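Local structure of beta-lactamase (Serratia marcescens, 5GWA) at residues F51-A56 against R121-T126; R201-L206 against V212-G217; I233-I236 against K242-A245. The protein probably hydrolyses beta-lactam antibiotics with water to substituted beta-amino acids, as a class A extended-spectrum beta-lactamase, and binds the inhibitor avibactam. All coordinates share one frame; numbering follows the deposited sequence. Where two conformers were deposited one is given.

Contact 1 (F51-A56 against R121-T126); sequences FHLALA and RFVGGT. With NA (sodium ion), chain P; NA (sodium ion), chain Y.
V123 sits at the end of helix 113-123 and rests on L53 and A56 of helix 49-63, a small apolar helix-to-helix contact in the helical domain of the class A beta-lactamase fold. V123 uses both branches, which its chi1 of 81° divides between the two partners: CG1, in the tight slot between the backbone N and the carbonyl carbon, turns to the leucine, 4.2 Å from L53 CD1, while CG2 meets A56, at 4.1 Å from A56 CB and 3.7 Å from A56 O. The second methyl thus spans the alanine side chain and its backbone carbonyl. L53 reaches the valine because CG stands anti to the backbone N (chi1 170°), carrying CD1 across although the CB bond is not aimed that way. No hydrogen bond crosses; the contact is made by methyl groups alone, apart from the A56 carbonyl oxygen, which V123 CG2 also touches. F132 of helix 126-135 touches A56 and V129 touches V123, so that helix packs against both partners. F51 and L55 instead lean on helices 164-175 and 182-193, where the F51 ring meets that of F174 edge-to-face. Helix 49-63 begins just beyond S47 and includes K50, both in the avibactam pocket, but the L53 side chain is still about 11 Å from the inhibitor at the nearest atoms. Helix 113-123 ends in a Schellman motif whose C-prime residue is G124, at positive phi: G125 N pairs with F120 O, and G124 N makes a weak hydrogen bond back to R121 O. G125 then occupies the N-cap of helix 126-135. Two sodium ions sit along this turn: G124 O binds one at 2.8 Å, and T126 OG1 binds the other at 2.7 Å.

Contact 2 (R201-L206 against V212-G217); sequences RLKGLL and VAHKTG. With NA (sodium ion), chain N; NXL ((2S,5R)-1-formyl-5-[(sulfooxy)amino]piperidine-2-carboxamide), chain B.
R201 NH1 is shared by two backbone carbonyls, G217 O at 2.9 Å and N231 O. G217 O lies near the guanidinium plane, yet the nitrogen stands 58° out of the carbonyl plane and the bond is bent (135° at the hydrogen). E261 on NE and S218 on NH2 fix the rotation of the guanidinium group, which the extended chain from CG to NE carries to the end of the strand. From the paired beta turns, the K203 side chain crosses that of H214 at about a right angle, with CD 3.6 Å from H214 NE2, and slides past V212 in the opposite direction; K203 has a second conformer, so its closeness to V212 is doubtful. L206 CD1 packs on V212 CG2 at 4.1 Å. H214 NE2 binds a sodium ion in the ring plane at 2.9 Å, alongside T197 O, while D232 holds ND1. On the other side of the strand K215 NZ bonds to T216 O, 3.0 Å away, and to S111. T216 OG1 is hydrogen-bonded to T197 OG1 and lies 3.0 Å from avibactam sulfate atom OAG. K215-T216-G217 is the KTG motif on the strand edging the class A active site.

Contact 3 (I233-I236 against K242-A245); sequences IGII and KHFA. With NA (sodium ion), chain R; SO4 (sulfate ion), chain C.
I236 and F244 exchange two backbone hydrogen bonds, the signature of an antiparallel hydrogen-bonded pair in the hairpin of strands 227-237 and 243-253. I236 N gives to F244 O at 2.8 Å, and F244 N returns a bond to I236 O at 3.0 Å. Each acceptor also takes a CA-H contact: H243 CA approaches I236 O at 3.1 Å, and I235 CA approaches F244 O. One step along, I235 and A245 form the non-hydrogen-bonded pair, their side chains on the face toward L171 of helix 164-175. On the other face I236 and F244 run side by side: the ring, swung between its own backbone N and carbonyl carbon (chi1 63°), puts one face under I236, whose CB lies 4.0 Å from the ring centroid in a CH-pi contact. CG2 and CD1 of I236 reach the rim carbons too, and helix 257-276 packs against both residues. Diagonally across the pair, I235 CG2 touches H243 CB at 3.8 Å. H243 O joins E30 at a sodium ion, while H243 NE2 donates in the ring plane to a sulfate oxygen, O3, at 2.6 Å; T237 OG1 is a second partner of this sulfate. That short bond to an anion, probably from the crystallisation liquor, would probably favour a protonated imidazole, though the charge is not seen.

How the contacts relate
From the N terminus, the first segment, 51-56, belongs to the helical domain and waits 64 residues, past the inhibitor-lining S111 and N113, before contact 1 closes with 121-126. The chain then passes through helices 164-175 and 182-193 to contact 2, which spans a five-residue loop, and to contact 3, which closes a hairpin with five residues between its segments as well. All three follow in series; none nests in or crosses another. Contacts 2 and 3 join directly, because strand 212-218 pairs with strand 227-237: A213 O lies 2.8 Å from I235 N. Contact 1 is centred about 23 Å from each of the other centres, yet its nearest atoms come within about 4 Å of both without touching.

Contact 1 (F51-A56 against R121-T126)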
loop_
_atom_site.group_PDB
_atom_site.type_symbol
_atom_site.label_atom_id
_atom_site.label_comp_id
_atom_site.label_asym_id
_atom_site.label_seq_id
_atom_site.Cartn_x
_atom_site.Cartn_y
_atom_site.Cartn_z
ATOM N N PHE A 51 3.397 9.711 14.482
ATOM C CA PHE A 51 3.716 9.919 15.906
ATOM C C PHE A 51 3.025 11.163 16.428
ATOM O O PHE A 51 2.313 11.133 17.454
ATOM C CB PHE A 51 5.249 9.985 16.090
ATOM C CG PHE A 51 5.678 10.446 17.460
ATOM C CD1 PHE A 51 5.394 9.668 18.567
ATOM C CD2 PHE A 51 6.362 11.629 17.626
ATOM C CE1 PHE A 51 5.806 10.049 19.827
ATOM C CE2 PHE A 51 6.741 12.042 18.901
ATOM C CZ PHE A 51 6.462 11.234 19.997
ATOM N N HIS A 52 3.183 12.249 15.692
ATOM C CA HIS A 52 2.678 13.558 16.107
ATOM C C HIS A 52 1.152 13.436 16.145
ATOM O O HIS A 52 0.495 13.934 17.047
ATOM C CB HIS A 52 3.072 14.617 15.080
ATOM C CG HIS A 52 4.546 14.707 14.828
ATOM N ND1 HIS A 52 5.270 13.649 14.306
ATOM C CD2 HIS A 52 5.409 15.745 14.887
ATOM C CE1 HIS A 52 6.525 14.015 14.153
ATOM N NE2 HIS A 52 6.640 15.278 14.490
ATOM N N LEU A 53 0.592 12.801 15.119
ATOM C CA LEU A 53 -0.862 12.594 15.056
ATOM C C LEU A 53 -1.388 11.820 16.271
ATOM O O LEU A 53 -2.359 12.255 16.925
ATOM C CB LEU A 53 -1.177 11.850 13.755
ATOM C CG LEU A 53 -2.600 11.336 13.644
ATOM C CD1 LEU A 53 -3.616 12.463 13.706
ATOM C CD2 LEU A 53 -2.768 10.517 12.381
ATOM N N ALA A 54 -0.647 10.807 16.697
ATOM C CA ALA A 54 -1.036 9.959 17.804
ATOM C C ALA A 54 -1.018 10.769 19.103
ATOM O O ALA A 54 -1.933 10.652 19.921
ATOM C CB ALA A 54 -0.162 8.746 17.889
ATOM N N LEU A 55 0.004 11.589 19.274
ATOM C CA LEU A 55 0.029 12.529 20.417
ATOM C C LEU A 55 -1.230 13.365 20.468
ATOM O O LEU A 55 -1.858 13.450 21.530
ATOM C CB LEU A 55 1.235 13.463 20.347
ATOM C CG LEU A 55 2.612 12.824 20.471
ATOM C CD1 LEU A 55 3.683 13.863 20.246
ATOM C CD2 LEU A 55 2.842 12.141 21.795
ATOM N N ALA A 56 -1.610 13.989 19.351
ATOM C CA ALA A 56 -2.764 14.883 19.360
ATOM C C ALA A 56 -4.042 14.077 19.630
ATOM O O ALA A 56 -4.965 14.543 20.303
ATOM C CB ALA A 56 -2.863 15.640 18.056
ATOM N N ARG A 121 -9.165 12.972 10.606
ATOM C CA ARG A 121 -10.560 13.435 10.596
ATOM C C ARG A 121 -11.166 13.516 11.986
ATOM O O ARG A 121 -11.786 14.568 12.333
ATOM C CB ARG A 121 -11.393 12.618 9.622
ATOM C CG ARG A 121 -11.069 13.002 8.173
ATOM C CD ARG A 121 -12.000 12.373 7.139
ATOM N NE ARG A 121 -11.827 10.923 7.057
ATOM C CZ ARG A 121 -10.913 10.310 6.309
ATOM N NH1 ARG A 121 -10.081 11.022 5.562
ATOM N NH2 ARG A 121 -10.875 8.981 6.264
ATOM N N PHE A 122 -10.911 12.508 12.808
ATOM C CA PHE A 122 -11.378 12.486 14.203
ATOM C C PHE A 122 -10.854 13.677 15.000
ATOM O O PHE A 122 -11.616 14.353 15.700
ATOM C CB PHE A 122 -10.994 11.175 14.883
ATOM C CG PHE A 122 -11.271 11.172 16.347
ATOM C CD1 PHE A 122 -12.579 11.155 16.815
ATOM C CD2 PHE A 122 -10.258 11.386 17.235
ATOM C CE1 PHE A 122 -12.839 11.292 18.159
ATOM C CE2 PHE A 122 -10.495 11.482 18.580
ATOM C CZ PHE A 122 -11.802 11.433 19.043
ATOM N N VAL A 123 -9.573 13.989 14.854
ATOM C CA VAL A 123 -8.931 14.992 15.711
ATOM C C VAL A 123 -9.211 16.402 15.214
ATOM O O VAL A 123 -8.994 17.374 15.970
ATOM C CB VAL A 123 -7.411 14.703 15.805
ATOM C CG1 VAL A 123 -6.676 15.236 14.577
ATOM C CG2 VAL A 123 -6.823 15.196 17.116
ATOM N N GLY A 124 -9.709 16.528 13.986
ATOM C CA GLY A 124 -10.159 17.797 13.427
ATOM C C GLY A 124 -9.288 18.407 12.345
ATOM O O GLY A 124 -9.585 19.500 11.851
ATOM N N GLY A 125 -8.355 17.612 11.806
ATOM C CA GLY A 125 -7.605 17.959 10.603
ATOM C C GLY A 125 -6.113 18.168 10.843
ATOM O O GLY A 125 -5.651 18.186 11.983
ATOM N N THR A 126 -5.366 18.354 9.755
ATOM C CA THR A 126 -3.924 18.537 9.831
ATOM C C THR A 126 -3.591 19.815 10.608
ATOM O O THR A 126 -2.648 19.807 11.402
ATOM C CB THR A 126 -3.263 18.603 8.444
ATOM O OG1 THR A 126 -3.921 19.558 7.619
ATOM C CG2 THR A 126 -3.323 17.238 7.728
HETATM NA NA NA P . -7.583 21.448 11.393
HETATM NA NA NA Y . -2.776 21.942 7.934
HETATM O O HOH W 1 -6.800 21.374 8.674
HETATM O O HOH W 2 -1.304 23.553 9.315
#

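Contact 2 (R201-L206 against V212-G217)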
loop_
_atom_site.group_PDB
_atom_site.type_symbol
_atom_site.label_atom_id
_atom_site.label_comp_id
_atom_site.label_asym_id
_atom_site.label_seq_id
_atom_site.Cartn_x
_atom_site.Cartn_y
_atom_site.Cartn_z
ATOM N N ARG A 201 16.392 -0.492 9.957
ATOM C CA ARG A 201 16.704 0.939 10.057
ATOM C C ARG A 201 17.367 1.219 11.390
ATOM O O ARG A 201 18.439 0.703 11.622
ATOM C CB ARG A 201 15.455 1.780 9.734
ATOM C CG ARG A 201 14.937 1.526 8.329
ATOM C CD ARG A 201 13.809 2.443 7.900
ATOM N NE ARG A 201 13.258 2.042 6.607
ATOM C CZ ARG A 201 12.380 2.754 5.905
ATOM N NH1 ARG A 201 11.925 3.910 6.355
ATOM N NH2 ARG A 201 11.919 2.283 4.777
ATOM N N LEU A 202 16.785 2.010 12.301
ATOM C CA LEU A 202 17.445 2.243 13.563
ATOM C C LEU A 202 17.888 0.971 14.258
ATOM O O LEU A 202 18.968 0.929 14.836
ATOM C CB LEU A 202 16.606 3.074 14.541
ATOM C CG LEU A 202 16.337 4.534 14.142
ATOM C CD1 LEU A 202 15.302 5.151 15.021
ATOM C CD2 LEU A 202 17.619 5.383 14.183
ATOM N N LYS A 203 17.026 -0.044 14.271
ATOM C CA LYS A 203 17.270 -1.326 14.930
ATOM C C LYS A 203 18.306 -2.211 14.220
ATOM O O LYS A 203 18.740 -3.208 14.760
ATOM C CB LYS A 203 15.948 -2.093 15.035
ATOM C CG LYS A 203 14.955 -1.505 16.048
ATOM C CD LYS A 203 13.585 -2.144 15.913
ATOM C CE LYS A 203 13.600 -3.605 16.324
ATOM N NZ LYS A 203 13.738 -3.744 17.794
ATOM N N GLY A 204 18.680 -1.875 12.988
ATOM C CA GLY A 204 19.269 -2.869 12.097
ATOM C C GLY A 204 20.548 -3.519 12.587
ATOM O O GLY A 204 20.783 -4.716 12.321
ATOM N N LEU A 205 21.434 -2.706 13.142
ATOM C CA LEU A 205 22.749 -3.191 13.575
ATOM C C LEU A 205 22.948 -3.134 15.093
ATOM O O LEU A 205 24.068 -3.327 15.578
ATOM C CB LEU A 205 23.864 -2.446 12.839
ATOM C CG LEU A 205 23.864 -2.556 11.335
ATOM C CD1 LEU A 205 24.747 -1.516 10.679
ATOM C CD2 LEU A 205 24.279 -3.957 10.896
ATOM N N LEU A 206 21.864 -2.932 15.851
ATOM C CA LEU A 206 21.928 -2.941 17.307
ATOM C C LEU A 206 21.794 -4.377 17.824
ATOM O O LEU A 206 21.280 -5.263 17.124
ATOM C CB LEU A 206 20.798 -2.089 17.889
ATOM C CG LEU A 206 20.756 -0.656 17.362
ATOM C CD1 LEU A 206 19.751 0.105 18.200
ATOM C CD2 LEU A 206 22.116 -0.004 17.458
ATOM N N VAL A 212 13.651 -0.441 21.114
ATOM C CA VAL A 212 13.592 0.694 20.177
ATOM C C VAL A 212 12.130 1.045 19.926
ATOM O O VAL A 212 11.356 0.227 19.394
ATOM C CB VAL A 212 14.284 0.377 18.848
ATOM C CG1 VAL A 212 14.200 1.589 17.918
ATOM C CG2 VAL A 212 15.730 -0.029 19.082
ATOM N N ALA A 213 11.723 2.146 20.531
ATOM C CA ALA A 213 10.368 2.689 20.373
ATOM C C ALA A 213 10.443 3.646 19.207
ATOM O O ALA A 213 11.070 4.691 19.324
ATOM C CB ALA A 213 9.976 3.450 21.632
ATOM N N HIS A 214 9.818 3.298 18.089
ATOM C CA HIS A 214 10.079 4.068 16.883
ATOM C C HIS A 214 8.949 4.132 15.894
ATOM O O HIS A 214 7.985 3.396 15.981
ATOM C CB HIS A 214 11.353 3.572 16.204
ATOM C CG HIS A 214 11.227 2.260 15.519
ATOM N ND1 HIS A 214 11.325 2.123 14.158
ATOM C CD2 HIS A 214 11.003 1.012 15.998
ATOM C CE1 HIS A 214 11.191 0.859 13.819
ATOM N NE2 HIS A 214 10.964 0.165 14.918
ATOM N N LYS A 215 9.093 5.053 14.943
ATOM C CA LYS A 215 8.145 5.198 13.843
ATOM C C LYS A 215 8.923 5.520 12.561
ATOM O O LYS A 215 9.781 6.393 12.538
ATOM C CB LYS A 215 7.167 6.350 14.120
ATOM C CG LYS A 215 6.151 6.569 13.000
ATOM C CD LYS A 215 5.064 5.495 13.003
ATOM C CE LYS A 215 4.317 5.352 11.681
ATOM N NZ LYS A 215 5.163 4.657 10.683
ATOM N N THR A 216 8.646 4.761 11.528
ATOM C CA THR A 216 9.390 4.861 10.268
ATOM C C THR A 216 8.635 5.766 9.283
ATOM O O THR A 216 7.459 6.123 9.473
ATOM C CB THR A 216 9.496 3.443 9.655
ATOM O OG1 THR A 216 8.201 2.868 9.641
ATOM C CG2 THR A 216 10.403 2.589 10.469
ATOM N N GLY A 217 9.288 6.098 8.168
ATOM C CA GLY A 217 8.568 6.690 7.025
ATOM C C GLY A 217 9.343 6.439 5.760
ATOM O O GLY A 217 10.591 6.369 5.808
HETATM NA NA NA N . 10.702 -2.522 13.943
HETATM O OAC NXL B . 5.822 6.765 5.298
HETATM C CAN NXL B . 4.779 6.146 5.474
HETATM N N NXL B . 4.222 5.409 4.622
HETATM C CAJ NXL B . 3.178 4.478 4.995
HETATM C CA NXL B . 4.745 5.362 3.263
HETATM C C NXL B . 3.833 5.887 2.208
HETATM O O NXL B . 2.680 6.192 2.452
HETATM N NAA NXL B . 4.332 5.858 0.970
HETATM C CB NXL B . 5.145 3.944 2.946
HETATM C CAH NXL B . 4.095 2.929 3.328
HETATM C CAO NXL B . 3.673 3.068 4.784
HETATM N NAK NXL B . 4.673 2.693 5.806
HETATM O OAL NXL B . 5.935 2.725 5.435
HETATM S SAR NXL B . 6.946 2.880 6.577
HETATM O OAD NXL B . 7.366 1.538 6.837
HETATM O OAE NXL B . 8.153 3.567 6.279
HETATM O OAG NXL B . 6.187 3.864 7.636
HETATM O O HOH W 3 12.343 -2.725 19.861
HETATM O O HOH W 4 10.820 -5.122 14.620
#

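Contact 3 (I233-I236 against K242-A245)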
loop_
_atom_site.group_PDB
_atom_site.type_symbol
_atom_site.label_atom_id
_atom_site.label_comp_id
_atom_site.label_asym_id
_atom_site.label_seq_id
_atom_site.Cartn_x
_atom_site.Cartn_y
_atom_site.Cartn_z
ATOM N N ILE A 233 12.583 7.347 13.351
ATOM C CA ILE A 233 12.689 8.209 14.534
ATOM C C ILE A 233 12.298 7.412 15.759
ATOM O O ILE A 233 11.428 6.546 15.654
ATOM C CB ILE A 233 11.822 9.492 14.417
ATOM C CG1 ILE A 233 10.331 9.207 14.555
ATOM C CG2 ILE A 233 12.113 10.186 13.105
ATOM C CD1 ILE A 233 9.506 10.472 14.700
ATOM N N GLY A 234 12.931 7.654 16.903
ATOM C CA GLY A 234 12.530 6.887 18.097
ATOM C C GLY A 234 13.357 7.150 19.308
ATOM O O GLY A 234 14.211 8.039 19.327
ATOM N N ILE A 235 13.091 6.339 20.321
ATOM C CA ILE A 235 13.820 6.388 21.590
ATOM C C ILE A 235 14.392 5.012 21.831
ATOM O O ILE A 235 13.664 4.013 21.745
ATOM C CB ILE A 235 12.927 6.782 22.775
ATOM C CG1 ILE A 235 12.131 8.051 22.487
ATOM C CG2 ILE A 235 13.779 6.940 24.057
ATOM C CD1 ILE A 235 10.715 7.758 22.049
ATOM N N ILE A 236 15.685 4.946 22.156
ATOM C CA ILE A 236 16.366 3.681 22.309
ATOM C C ILE A 236 16.852 3.524 23.748
ATOM O O ILE A 236 17.370 4.477 24.346
ATOM C CB ILE A 236 17.525 3.603 21.315
ATOM C CG1 ILE A 236 16.940 3.713 19.898
ATOM C CG2 ILE A 236 18.317 2.329 21.457
ATOM C CD1 ILE A 236 17.940 3.682 18.776
ATOM N N LYS A 242 19.345 3.731 30.533
ATOM C CA LYS A 242 19.208 5.100 30.104
ATOM C C LYS A 242 18.689 5.066 28.667
ATOM O O LYS A 242 18.767 4.015 28.000
ATOM C CB LYS A 242 20.572 5.822 30.170
ATOM C CG LYS A 242 21.087 6.096 31.585
ATOM C CD LYS A 242 20.316 7.221 32.251
ATOM C CE LYS A 242 20.348 7.134 33.773
ATOM N NZ LYS A 242 21.612 7.665 34.348
ATOM N N HIS A 243 18.351 6.249 28.145
ATOM C CA HIS A 243 17.693 6.355 26.828
ATOM C C HIS A 243 18.255 7.482 25.981
ATOM O O HIS A 243 18.684 8.493 26.505
ATOM C CB HIS A 243 16.213 6.628 27.004
ATOM C CG HIS A 243 15.514 5.620 27.862
ATOM N ND1 HIS A 243 15.428 5.762 29.229
ATOM C CD2 HIS A 243 14.846 4.483 27.559
ATOM C CE1 HIS A 243 14.788 4.717 29.745
ATOM N NE2 HIS A 243 14.427 3.927 28.752
ATOM N N PHE A 244 18.193 7.312 24.665
ATOM C CA PHE A 244 18.434 8.438 23.765
ATOM C C PHE A 244 17.357 8.499 22.690
ATOM O O PHE A 244 16.898 7.461 22.197
ATOM C CB PHE A 244 19.854 8.423 23.182
ATOM C CG PHE A 244 20.184 7.239 22.304
ATOM C CD1 PHE A 244 20.648 6.056 22.847
ATOM C CD2 PHE A 244 20.160 7.342 20.917
ATOM C CE1 PHE A 244 20.940 4.975 22.053
ATOM C CE2 PHE A 244 20.516 6.262 20.104
ATOM C CZ PHE A 244 20.944 5.087 20.673
ATOM N N ALA A 245 16.980 9.724 22.345
ATOM C CA ALA A 245 16.130 9.967 21.187
ATOM C C ALA A 245 16.988 10.219 19.969
ATOM O O ALA A 245 18.057 10.840 20.074
ATOM C CB ALA A 245 15.230 11.147 21.446
HETATM NA NA NA R . 20.470 9.682 28.595
HETATM S S SO4 C . 12.450 0.391 28.693
HETATM O O1 SO4 C . 11.523 0.584 29.818
HETATM O O2 SO4 C . 11.518 0.382 27.571
HETATM O O3 SO4 C . 13.329 1.575 28.775
HETATM O O4 SO4 C . 13.152 -0.874 28.970
#